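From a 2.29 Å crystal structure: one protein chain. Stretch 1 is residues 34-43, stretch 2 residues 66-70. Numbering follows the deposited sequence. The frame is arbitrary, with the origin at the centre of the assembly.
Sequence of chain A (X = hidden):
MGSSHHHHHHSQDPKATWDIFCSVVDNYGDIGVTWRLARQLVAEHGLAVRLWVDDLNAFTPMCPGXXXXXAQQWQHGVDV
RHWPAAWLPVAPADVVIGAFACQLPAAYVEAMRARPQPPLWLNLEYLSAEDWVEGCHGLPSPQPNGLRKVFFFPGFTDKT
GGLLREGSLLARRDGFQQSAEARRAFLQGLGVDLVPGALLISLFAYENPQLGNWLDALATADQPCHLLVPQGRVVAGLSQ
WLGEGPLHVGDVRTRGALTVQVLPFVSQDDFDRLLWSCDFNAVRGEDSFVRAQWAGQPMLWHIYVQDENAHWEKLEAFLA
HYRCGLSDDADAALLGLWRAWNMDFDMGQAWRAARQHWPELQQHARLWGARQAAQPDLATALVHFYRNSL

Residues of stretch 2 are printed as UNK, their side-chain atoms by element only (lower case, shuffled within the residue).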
# COMPACT_ATOMS: atom_id res chain seq x y z
N THR A 34 -8.70 -3.20 9.61
CA THR A 34 -9.14 -3.50 10.97
C THR A 34 -8.08 -4.28 11.74
O THR A 34 -7.85 -4.03 12.92
CB THR A 34 -10.46 -4.26 10.95
OG1 THR A 34 -10.35 -5.41 10.11
CG2 THR A 34 -11.58 -3.36 10.44
N TRP A 35 -7.42 -5.23 11.07
CA TRP A 35 -6.34 -5.98 11.73
C TRP A 35 -5.15 -5.08 12.04
O TRP A 35 -4.47 -5.29 13.05
CB TRP A 35 -5.93 -7.16 10.85
CG TRP A 35 -4.71 -7.92 11.30
CD1 TRP A 35 -3.61 -8.21 10.55
CD2 TRP A 35 -4.48 -8.50 12.59
NE1 TRP A 35 -2.70 -8.93 11.29
CE2 TRP A 35 -3.21 -9.11 12.55
CE3 TRP A 35 -5.21 -8.55 13.78
CZ2 TRP A 35 -2.66 -9.77 13.65
CZ3 TRP A 35 -4.66 -9.20 14.87
CH2 TRP A 35 -3.40 -9.80 14.80
N ARG A 36 -4.89 -4.07 11.21
CA ARG A 36 -3.81 -3.13 11.50
C ARG A 36 -4.17 -2.23 12.67
O ARG A 36 -3.35 -2.01 13.58
CB ARG A 36 -3.49 -2.30 10.26
CG ARG A 36 -2.41 -1.25 10.50
CD ARG A 36 -2.04 -0.51 9.22
NE ARG A 36 -1.73 -1.41 8.11
CZ ARG A 36 -0.65 -2.17 8.04
NH1 ARG A 36 0.25 -2.16 9.02
NH2 ARG A 36 -0.45 -2.95 6.98
N LEU A 37 -5.39 -1.68 12.67
CA LEU A 37 -5.80 -0.78 13.75
C LEU A 37 -5.90 -1.52 15.08
O LEU A 37 -5.52 -0.97 16.12
CB LEU A 37 -7.14 -0.13 13.39
CG LEU A 37 -7.85 0.66 14.49
CD1 LEU A 37 -7.00 1.84 14.93
CD2 LEU A 37 -9.20 1.13 14.01
N ALA A 38 -6.39 -2.76 15.07
CA ALA A 38 -6.62 -3.48 16.32
C ALA A 38 -5.32 -3.76 17.06
O ALA A 38 -5.27 -3.65 18.30
CB ALA A 38 -7.36 -4.79 16.04
N ARG A 39 -4.25 -4.12 16.35
CA ARG A 39 -2.96 -4.33 17.01
C ARG A 39 -2.42 -3.02 17.58
O ARG A 39 -1.81 -3.01 18.65
CB ARG A 39 -1.94 -4.93 16.04
CG ARG A 39 -2.43 -6.10 15.23
CD ARG A 39 -1.27 -6.77 14.51
NE ARG A 39 -0.42 -5.83 13.78
CZ ARG A 39 -0.61 -5.48 12.52
NH1 ARG A 39 -1.63 -5.99 11.83
NH2 ARG A 39 0.21 -4.62 11.93
N GLN A 40 -2.63 -1.92 16.86
CA GLN A 40 -2.06 -0.64 17.28
C GLN A 40 -2.70 -0.13 18.56
O GLN A 40 -2.01 0.41 19.43
CB GLN A 40 -2.19 0.38 16.15
CG GLN A 40 -1.37 1.63 16.35
CD GLN A 40 -1.38 2.54 15.14
OE1 GLN A 40 -2.27 2.46 14.29
NE2 GLN A 40 -0.39 3.42 15.05
N LEU A 41 -4.03 -0.28 18.69
CA LEU A 41 -4.70 0.20 19.90
C LEU A 41 -4.35 -0.63 21.12
O LEU A 41 -4.50 -0.14 22.25
CB LEU A 41 -6.21 0.21 19.71
CG LEU A 41 -6.75 0.89 18.46
CD1 LEU A 41 -8.12 0.32 18.10
CD2 LEU A 41 -6.82 2.40 18.65
N VAL A 42 -3.91 -1.87 20.93
CA VAL A 42 -3.38 -2.65 22.04
C VAL A 42 -1.94 -2.25 22.33
O VAL A 42 -1.58 -1.94 23.48
CB VAL A 42 -3.48 -4.16 21.74
CG1 VAL A 42 -2.72 -4.95 22.79
CG2 VAL A 42 -4.92 -4.60 21.66
N ALA A 43 -1.10 -2.22 21.30
CA ALA A 43 0.34 -2.09 21.51
C ALA A 43 0.72 -0.69 21.96
O ALA A 43 1.53 -0.53 22.88
CB ALA A 43 1.09 -2.46 20.23
N UNK A 66 2.12 -10.97 16.21
CA UNK A 66 2.00 -9.76 17.01
C UNK A 66 0.53 -9.50 17.28
O UNK A 66 -0.24 -9.25 16.35
c UNK A 66 2.66 -8.60 16.31
N UNK A 67 0.12 -9.57 18.55
CA UNK A 67 -1.30 -9.67 18.84
C UNK A 67 -1.73 -9.01 20.14
O UNK A 67 -1.75 -7.78 20.25
c UNK A 67 -2.96 -11.42 18.11
o UNK A 67 -3.87 -10.59 18.19
o UNK A 67 -3.03 -12.46 17.42
c UNK A 67 -1.70 -11.15 18.87
N UNK A 68 -2.07 -9.84 21.13
CA UNK A 68 -2.85 -9.46 22.30
C UNK A 68 -4.23 -8.93 21.92
O UNK A 68 -4.88 -8.24 22.72
c UNK A 68 -2.10 -8.44 23.18
N UNK A 69 -4.68 -9.25 20.71
CA UNK A 69 -6.00 -8.89 20.21
C UNK A 69 -6.89 -10.13 20.21
O UNK A 69 -6.48 -11.19 19.75
c UNK A 69 -5.92 -8.32 18.79
c UNK A 69 -7.31 -7.96 18.27
o UNK A 69 -5.08 -7.15 18.78
N UNK A 70 -8.11 -9.98 20.74
CA UNK A 70 -9.07 -11.08 20.78
C UNK A 70 -9.90 -11.04 19.50
O UNK A 70 -11.02 -10.53 19.45
c UNK A 70 -9.94 -10.99 22.02
O HOH W 1 -0.62 -5.31 19.53

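Position 66 carries a single side-chain carbon, a lone CB and nothing beyond it, and that carbon, CB, comes no nearer than 4.7 Å, to CD of Arg39. What touches the helix is the backbone: its O lies 3.3 Å from CD of Arg39 and 3.6 Å from CH2 of Trp35. One carbon means alanine, Ala66. Its small side chain asks for no pocket, and the carbonyl makes the contact.

Position 67 has two side-chain carbons, the second carrying two oxygens: a short, planar carboxylate. One oxygen lies 3.5 Å from CH2 of Trp35, near the plane of the indole and at its edge, where the ring hydrogens carry slight positive charge. The same oxygen sits 3.0 Å from the backbone N of position 69 and accepts a hydrogen bond from it. Two carbons and a terminal pair of oxygens identify aspartate, Asp67. Its CA-to-CB bond points away from the helix, yet the carboxylate comes nearer; the short side chain allows OD1 to meet the nearby backbone while bordering the tryptophan. Its backbone O also faces the helix, 3.9 Å from CG1 of Val42.

Position 68 again shows one side-chain carbon, 3.6 Å from CG1 of Val42, an apolar contact. This is alanine, Ala68. Its phi and psi of 60° and 20° place it in the left-handed region, tolerable though not favoured for a residue with a CB, and its methyl lies against the valine.

Position 69 has a CB bearing one oxygen and one carbon, and its CA-to-CB bond points toward the helix. The oxygen is 3.5 Å from O of Ala38 and 3.8 Å from CG2 of Val42; the carbon is 3.9 Å from CB of Ala38. The branch identifies threonine, Thr69, with chi1 near -59° (m). Its CG2 packs on the small Ala38 while OG1 lies near CA of Arg39, at 3.9 Å.

Position 70 has one side-chain carbon and touches nothing on stretch 1. It is alanine, Ala70, where the loop has left the helix.

The contact is modest, burying 321 Å² in all, and no direct hydrogen bond crosses it. Trp35, Ala38, Arg39 and Val42 supply the helical surface, with Thr69 and Val42 giving the largest covered areas on their respective stretches. A water makes the polar link, donating to O of Arg39 at 2.7 Å and to O of Asp67 at 2.8 Å, while the Asp67 hydrogen bond ties the loop to itself.

Stretch 2, residues 66-70: ADATA
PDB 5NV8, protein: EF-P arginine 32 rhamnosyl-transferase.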